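Local coordinates for protein RTX toxin (Vibrio vulnificus CMCP6, PDB 6A7H) that probably acts, as the Ras/Rap1-specific endopeptidase of a secreted RTX toxin, by cleaving and so inactivating the small GTPases Ras and Rap1 in host cells, at residues A102-V107 with M122-A127; P131-K136 with Q245-R250. All coordinates share one frame; numbering follows the deposited sequence.

Contact 1 of 2, residues A102-V107 with M122-A127; sequences ARIFMV and MMVRWA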
loop_
_atom_site.group_PDB
_atom_site.type_symbol
_atom_site.label_atom_id
_atom_site.label_comp_id
_atom_site.label_asym_id
_atom_site.label_seq_id
_atom_site.Cartn_x
_atom_site.Cartn_y
_atom_site.Cartn_z
ATOM N N ALA A 102 0.164 16.460 -9.338
ATOM C CA ALA A 102 -0.624 17.396 -8.552
ATOM C C ALA A 102 -0.434 17.148 -7.053
ATOM O O ALA A 102 -0.364 18.094 -6.269
ATOM C CB ALA A 102 -2.101 17.299 -8.937
ATOM N N ARG A 103 -0.325 15.880 -6.654
ATOM C CA ARG A 103 -0.101 15.575 -5.240
ATOM C C ARG A 103 1.247 16.094 -4.782
ATOM O O ARG A 103 1.368 16.661 -3.699
ATOM C CB ARG A 103 -0.214 14.072 -4.966
ATOM C CG ARG A 103 -1.636 13.659 -4.590
ATOM C CD ARG A 103 -1.767 12.176 -4.210
ATOM N NE ARG A 103 -1.902 11.303 -5.381
ATOM C CZ ARG A 103 -3.064 10.897 -5.887
ATOM N NH1 ARG A 103 -4.200 11.290 -5.324
ATOM N NH2 ARG A 103 -3.094 10.103 -6.954
ATOM N N ILE A 104 2.255 15.911 -5.620
ATOM C CA ILE A 104 3.599 16.371 -5.304
ATOM C C ILE A 104 3.590 17.894 -5.289
ATOM O O ILE A 104 4.240 18.528 -4.458
ATOM C CB ILE A 104 4.622 15.814 -6.320
ATOM C CG1 ILE A 104 4.640 14.285 -6.237
ATOM C CG2 ILE A 104 5.998 16.363 -6.091
ATOM C CD1 ILE A 104 5.624 13.643 -7.181
ATOM N N PHE A 105 2.815 18.466 -6.201
ATOM C CA PHE A 105 2.689 19.912 -6.318
ATOM C C PHE A 105 2.184 20.519 -5.011
ATOM O O PHE A 105 2.725 21.532 -4.552
ATOM C CB PHE A 105 1.755 20.251 -7.483
ATOM C CG PHE A 105 1.675 21.722 -7.821
ATOM C CD1 PHE A 105 0.724 22.540 -7.216
ATOM C CD2 PHE A 105 2.504 22.270 -8.797
ATOM C CE1 PHE A 105 0.613 23.890 -7.558
ATOM C CE2 PHE A 105 2.403 23.618 -9.140
ATOM C CZ PHE A 105 1.458 24.431 -8.513
ATOM N N MET A 106 1.166 19.897 -4.406
ATOM C CA MET A 106 0.598 20.411 -3.160
ATOM C C MET A 106 1.660 20.383 -2.071
ATOM O O MET A 106 1.722 21.287 -1.226
ATOM C CB MET A 106 -0.628 19.603 -2.703
ATOM C CG MET A 106 -1.732 19.497 -3.737
ATOM S SD MET A 106 -2.232 21.092 -4.430
ATOM C CE MET A 106 -3.144 21.815 -3.078
ATOM N N VAL A 107 2.492 19.339 -2.090
ATOM C CA VAL A 107 3.591 19.243 -1.141
ATOM C C VAL A 107 4.612 20.354 -1.396
ATOM O O VAL A 107 5.104 20.962 -0.451
ATOM C CB VAL A 107 4.242 17.852 -1.203
ATOM C CG1 VAL A 107 5.581 17.820 -0.483
ATOM C CG2 VAL A 107 3.282 16.826 -0.603
ATOM N N MET A 122 12.271 14.122 -2.486
ATOM C CA MET A 122 12.110 12.731 -2.129
ATOM C C MET A 122 10.930 12.113 -2.893
ATOM O O MET A 122 11.041 11.005 -3.416
ATOM C CB MET A 122 11.914 12.587 -0.624
ATOM C CG MET A 122 11.628 11.166 -0.167
ATOM S SD MET A 122 11.613 11.108 1.633
ATOM C CE MET A 122 11.298 9.368 1.940
ATOM N N MET A 123 9.814 12.835 -2.975
ATOM C CA MET A 123 8.649 12.323 -3.698
ATOM C C MET A 123 8.930 12.190 -5.195
ATOM O O MET A 123 8.561 11.184 -5.823
ATOM C CB MET A 123 7.428 13.216 -3.451
ATOM C CG MET A 123 6.824 12.946 -2.091
ATOM S SD MET A 123 5.454 14.026 -1.587
ATOM C CE MET A 123 4.169 13.619 -2.752
ATOM N N VAL A 124 9.586 13.203 -5.758
ATOM C CA VAL A 124 9.980 13.192 -7.160
ATOM C C VAL A 124 10.897 12.004 -7.502
ATOM O O VAL A 124 10.745 11.361 -8.548
ATOM C CB VAL A 124 10.690 14.512 -7.533
ATOM C CG1 VAL A 124 11.396 14.391 -8.892
ATOM C CG2 VAL A 124 9.693 15.641 -7.545
ATOM N N ARG A 125 11.838 11.710 -6.612
ATOM C CA ARG A 125 12.774 10.608 -6.815
ATOM C C ARG A 125 12.038 9.243 -6.784
ATOM O O ARG A 125 12.314 8.366 -7.603
ATOM C CB ARG A 125 13.879 10.664 -5.756
ATOM C CG ARG A 125 15.089 9.783 -6.054
ATOM C CD ARG A 125 16.092 9.749 -4.892
ATOM N NE ARG A 125 15.541 9.126 -3.686
ATOM C CZ ARG A 125 15.342 9.762 -2.536
ATOM N NH1 ARG A 125 15.658 11.045 -2.420
ATOM N NH2 ARG A 125 14.835 9.113 -1.497
ATOM N N TRP A 126 11.103 9.070 -5.848
ATOM C CA TRP A 126 10.268 7.860 -5.825
ATOM C C TRP A 126 9.442 7.725 -7.098
ATOM O O TRP A 126 9.341 6.633 -7.655
ATOM C CB TRP A 126 9.315 7.854 -4.631
ATOM C CG TRP A 126 9.896 7.358 -3.337
ATOM C CD1 TRP A 126 10.917 7.922 -2.616
ATOM C CD2 TRP A 126 9.470 6.211 -2.591
ATOM N NE1 TRP A 126 11.162 7.186 -1.475
ATOM C CE2 TRP A 126 10.280 6.139 -1.429
ATOM C CE3 TRP A 126 8.482 5.242 -2.785
ATOM C CZ2 TRP A 126 10.122 5.144 -0.471
ATOM C CZ3 TRP A 126 8.338 4.245 -1.835
ATOM C CH2 TRP A 126 9.153 4.202 -0.697
ATOM N N ALA A 127 8.852 8.834 -7.552
ATOM C CA ALA A 127 8.009 8.811 -8.747
ATOM C C ALA A 127 8.806 8.361 -9.974
ATOM O O ALA A 127 8.245 7.833 -10.930
ATOM C CB ALA A 127 7.385 10.172 -8.998
#
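M123 reaches across from helix 119-129 and lies against I104 and V107 of helix 98-112. Its CE methyl packs against I104 CG1 at 3.6 Å. The same methyl is also near I104 CA, at 3.8 Å, so it sits low on the opposite helix. The I104 and M123 side chains lie alongside each other and point opposite ways. The bend that allows this is at the end of the methionine chain: after an extended CB-CG step, chi3 of 66° turns CE back over I104.

The thioether sulfur has a different neighbour. M123 SD lies against the branched end of V107, 3.7 Å from V107 CG2 and 4.0 Å from V107 CG1.

The two helices run antiparallel, with 164° between the directions of the short segments, whose axes come within 10.4 Å of each other. They form a helical hairpin within an all-helical part of the chain, joined by a short link between residues 112 and 119. The side chains of I104, V107 and M123 fill the interface between them.

I104 also meets the next turn of helix 119-129. I104 CG2 touches V124 CG2 at 4.0 Å, with the two side chains set roughly perpendicular. I104 CD1 lies against the backbone carbonyl of M123, 4.1 Å from M123 O, and reaches A127 CB at 4.3 Å. I93 of helix 87-94 touches I104, V124 and A127, so a third helix closes this side of the hairpin. M251 of helix 240-263 packs on M123.

Contact 2 of 2, residues P131-K136 with Q245-R250; sequences PYLAPK and QLDSDR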
loop_
_atom_site.group_PDB
_atom_site.type_symbol
_atom_site.label_atom_id
_atom_site.label_comp_id
_atom_site.label_asym_id
_atom_site.label_seq_id
_atom_site.Cartn_x
_atom_site.Cartn_y
_atom_site.Cartn_z
ATOM N N PRO A 131 8.997 1.363 -9.335
ATOM C CA PRO A 131 8.218 0.807 -10.453
ATOM C C PRO A 131 6.711 0.907 -10.258
ATOM O O PRO A 131 5.994 0.972 -11.242
ATOM C CB PRO A 131 8.669 -0.663 -10.500
ATOM C CG PRO A 131 10.050 -0.645 -9.895
ATOM C CD PRO A 131 9.940 0.374 -8.778
ATOM N N TYR A 132 6.239 0.974 -9.019
ATOM C CA TYR A 132 4.795 1.025 -8.775
ATOM C C TYR A 132 4.196 2.415 -8.978
ATOM O O TYR A 132 2.968 2.569 -9.008
ATOM C CB TYR A 132 4.474 0.492 -7.374
ATOM C CG TYR A 132 4.372 -1.024 -7.381
ATOM C CD1 TYR A 132 5.497 -1.821 -7.189
ATOM C CD2 TYR A 132 3.160 -1.654 -7.646
ATOM C CE1 TYR A 132 5.410 -3.212 -7.229
ATOM C CE2 TYR A 132 3.063 -3.034 -7.691
ATOM C CZ TYR A 132 4.187 -3.807 -7.482
ATOM O OH TYR A 132 4.078 -5.174 -7.533
ATOM N N LEU A 133 5.051 3.418 -9.161
ATOM C CA LEU A 133 4.581 4.782 -9.447
ATOM C C LEU A 133 4.704 5.145 -10.922
ATOM O O LEU A 133 4.327 6.245 -11.329
ATOM C CB LEU A 133 5.344 5.804 -8.607
ATOM C CG LEU A 133 4.980 5.741 -7.125
ATOM C CD1 LEU A 133 5.947 6.597 -6.320
ATOM C CD2 LEU A 133 3.519 6.167 -6.888
ATOM N N ALA A 134 5.256 4.223 -11.701
ATOM C CA ALA A 134 5.289 4.327 -13.154
ATOM C C ALA A 134 3.866 4.448 -13.709
ATOM O O ALA A 134 2.918 4.064 -13.033
ATOM C CB ALA A 134 6.001 3.103 -13.750
ATOM N N PRO A 135 3.709 5.003 -14.929
ATOM C CA PRO A 135 2.363 5.138 -15.506
ATOM C C PRO A 135 1.617 3.809 -15.551
ATOM O O PRO A 135 2.166 2.828 -16.029
ATOM C CB PRO A 135 2.636 5.662 -16.921
ATOM C CG PRO A 135 3.900 6.438 -16.772
ATOM C CD PRO A 135 4.730 5.656 -15.772
ATOM N N LYS A 136 0.398 3.793 -15.011
ATOM C CA LYS A 136 -0.454 2.609 -14.992
ATOM C C LYS A 136 -1.771 2.935 -15.685
ATOM O O LYS A 136 -2.584 3.686 -15.138
ATOM C CB LYS A 136 -0.722 2.141 -13.556
ATOM C CG LYS A 136 0.446 1.460 -12.843
ATOM C CD LYS A 136 0.332 1.641 -11.328
ATOM C CE LYS A 136 0.536 3.122 -10.982
ATOM N NZ LYS A 136 0.456 3.395 -9.543
ATOM N N GLN A 245 -6.274 5.305 -5.394
ATOM C CA GLN A 245 -6.125 5.020 -3.976
ATOM C C GLN A 245 -4.735 4.428 -3.687
ATOM O O GLN A 245 -4.128 4.754 -2.667
ATOM C CB GLN A 245 -7.277 4.109 -3.519
ATOM C CG GLN A 245 -6.909 2.951 -2.617
ATOM C CD GLN A 245 -8.085 1.989 -2.416
ATOM O OE1 GLN A 245 -9.169 2.184 -2.982
ATOM N NE2 GLN A 245 -7.869 0.940 -1.621
ATOM N N LEU A 246 -4.207 3.621 -4.610
ATOM C CA LEU A 246 -2.836 3.110 -4.475
ATOM C C LEU A 246 -1.810 4.225 -4.571
ATOM O O LEU A 246 -0.938 4.338 -3.708
ATOM C CB LEU A 246 -2.525 2.043 -5.530
ATOM C CG LEU A 246 -3.177 0.689 -5.244
ATOM C CD1 LEU A 246 -3.072 -0.196 -6.455
ATOM C CD2 LEU A 246 -2.513 0.009 -4.029
ATOM N N ASP A 247 -1.905 5.037 -5.622
ATOM C CA ASP A 247 -1.005 6.176 -5.776
ATOM C C ASP A 247 -1.101 7.118 -4.577
ATOM O O ASP A 247 -0.082 7.595 -4.094
ATOM C CB ASP A 247 -1.295 6.961 -7.065
ATOM C CG ASP A 247 -0.782 6.255 -8.302
ATOM O OD1 ASP A 247 -0.145 5.189 -8.155
ATOM O OD2 ASP A 247 -0.999 6.769 -9.421
ATOM N N SER A 248 -2.317 7.385 -4.102
ATOM C CA SER A 248 -2.484 8.317 -3.009
ATOM C C SER A 248 -1.798 7.770 -1.778
ATOM O O SER A 248 -1.064 8.490 -1.107
ATOM C CB SER A 248 -3.952 8.576 -2.701
ATOM O OG SER A 248 -4.457 9.606 -3.512
ATOM N N ASP A 249 -2.029 6.493 -1.489
ATOM C CA ASP A 249 -1.514 5.923 -0.252
ATOM C C ASP A 249 0.002 5.841 -0.286
ATOM O O ASP A 249 0.656 6.083 0.720
ATOM C CB ASP A 249 -2.093 4.535 0.024
ATOM C CG ASP A 249 -1.324 3.809 1.124
ATOM O OD1 ASP A 249 -1.484 4.175 2.320
ATOM O OD2 ASP A 249 -0.539 2.894 0.789
ATOM N N ARG A 250 0.563 5.530 -1.448
ATOM C CA ARG A 250 2.019 5.489 -1.554
ATOM C C ARG A 250 2.646 6.867 -1.296
ATOM O O ARG A 250 3.675 6.973 -0.622
ATOM C CB ARG A 250 2.450 4.948 -2.917
ATOM C CG ARG A 250 3.493 3.836 -2.808
ATOM C CD ARG A 250 3.697 3.132 -4.135
ATOM N NE ARG A 250 4.744 2.126 -4.037
ATOM C CZ ARG A 250 4.579 0.927 -3.500
ATOM N NH1 ARG A 250 3.402 0.572 -3.000
ATOM N NH2 ARG A 250 5.599 0.084 -3.457
HETATM O O HOH W 1 0.943 3.080 -6.505
#
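D247 OD1 on helix 240-263 is gripped by K136 NZ of the loop and by a water. The lysine forms a salt bridge with it. The modelled separation of 2.3 Å between K136 NZ and D247 OD1 is very short, so its exact length is doubtful. The water donates to D247 OD1 at 2.9 Å. It also donates to Y132 O, at 3.3 Å, and so links the carboxylate to the loop backbone.

Within the loop, K136 NZ donates to Y132 O at 2.7 Å. The lysine approaches nearly in line with the carbonyl bond, at a C=O...N angle of 165°. Its chain bends at chi3 (-67°), which turns the ammonium group back over its own loop.

These bonds fasten the loop that follows helix 119-129 to the side of helix 240-263. The two segments are 109 residues apart at their closest ends, so the contact joins distant parts of the chain. The helix belongs to the region related to the Pasteurella multocida toxin C2 domain.

Further along the helix the contact is mainly packing. Y132 CB lies over one face of the R250 guanidinium, 3.7 Å from R250 NE and offset toward the rim. The tyrosine ring is tilted 35° from the guanidinium plane. R250 is extended from CG to NE, and its NE makes a salt bridge with D130; Y409 adds a cation-pi contact. L133 CD2 touches both polar side chains, 4.0 Å from D247 OD1 and 4.1 Å from R250 CD.

In the fold
Contact 1 and contact 2 follow each other along the chain, with centres 11 Å apart. Helix 119-129 supplies one side of contact 1 and leads into the loop of contact 2. The two also touch directly. L133 CD1 lies 3.6 Å from W126 O, and R103 NH2 packs 3.6 Å from D247 CB. Helix 240-263 serves both: D247 and R250 hold the loop, while M251 reaches M123. R97 bonds to the carbonyl oxygens of both A127 and L133. A bound sulfate lies about 4 Å from the D247 side chain and about 6 Å from that of R103. It probably came from the crystallisation liquor.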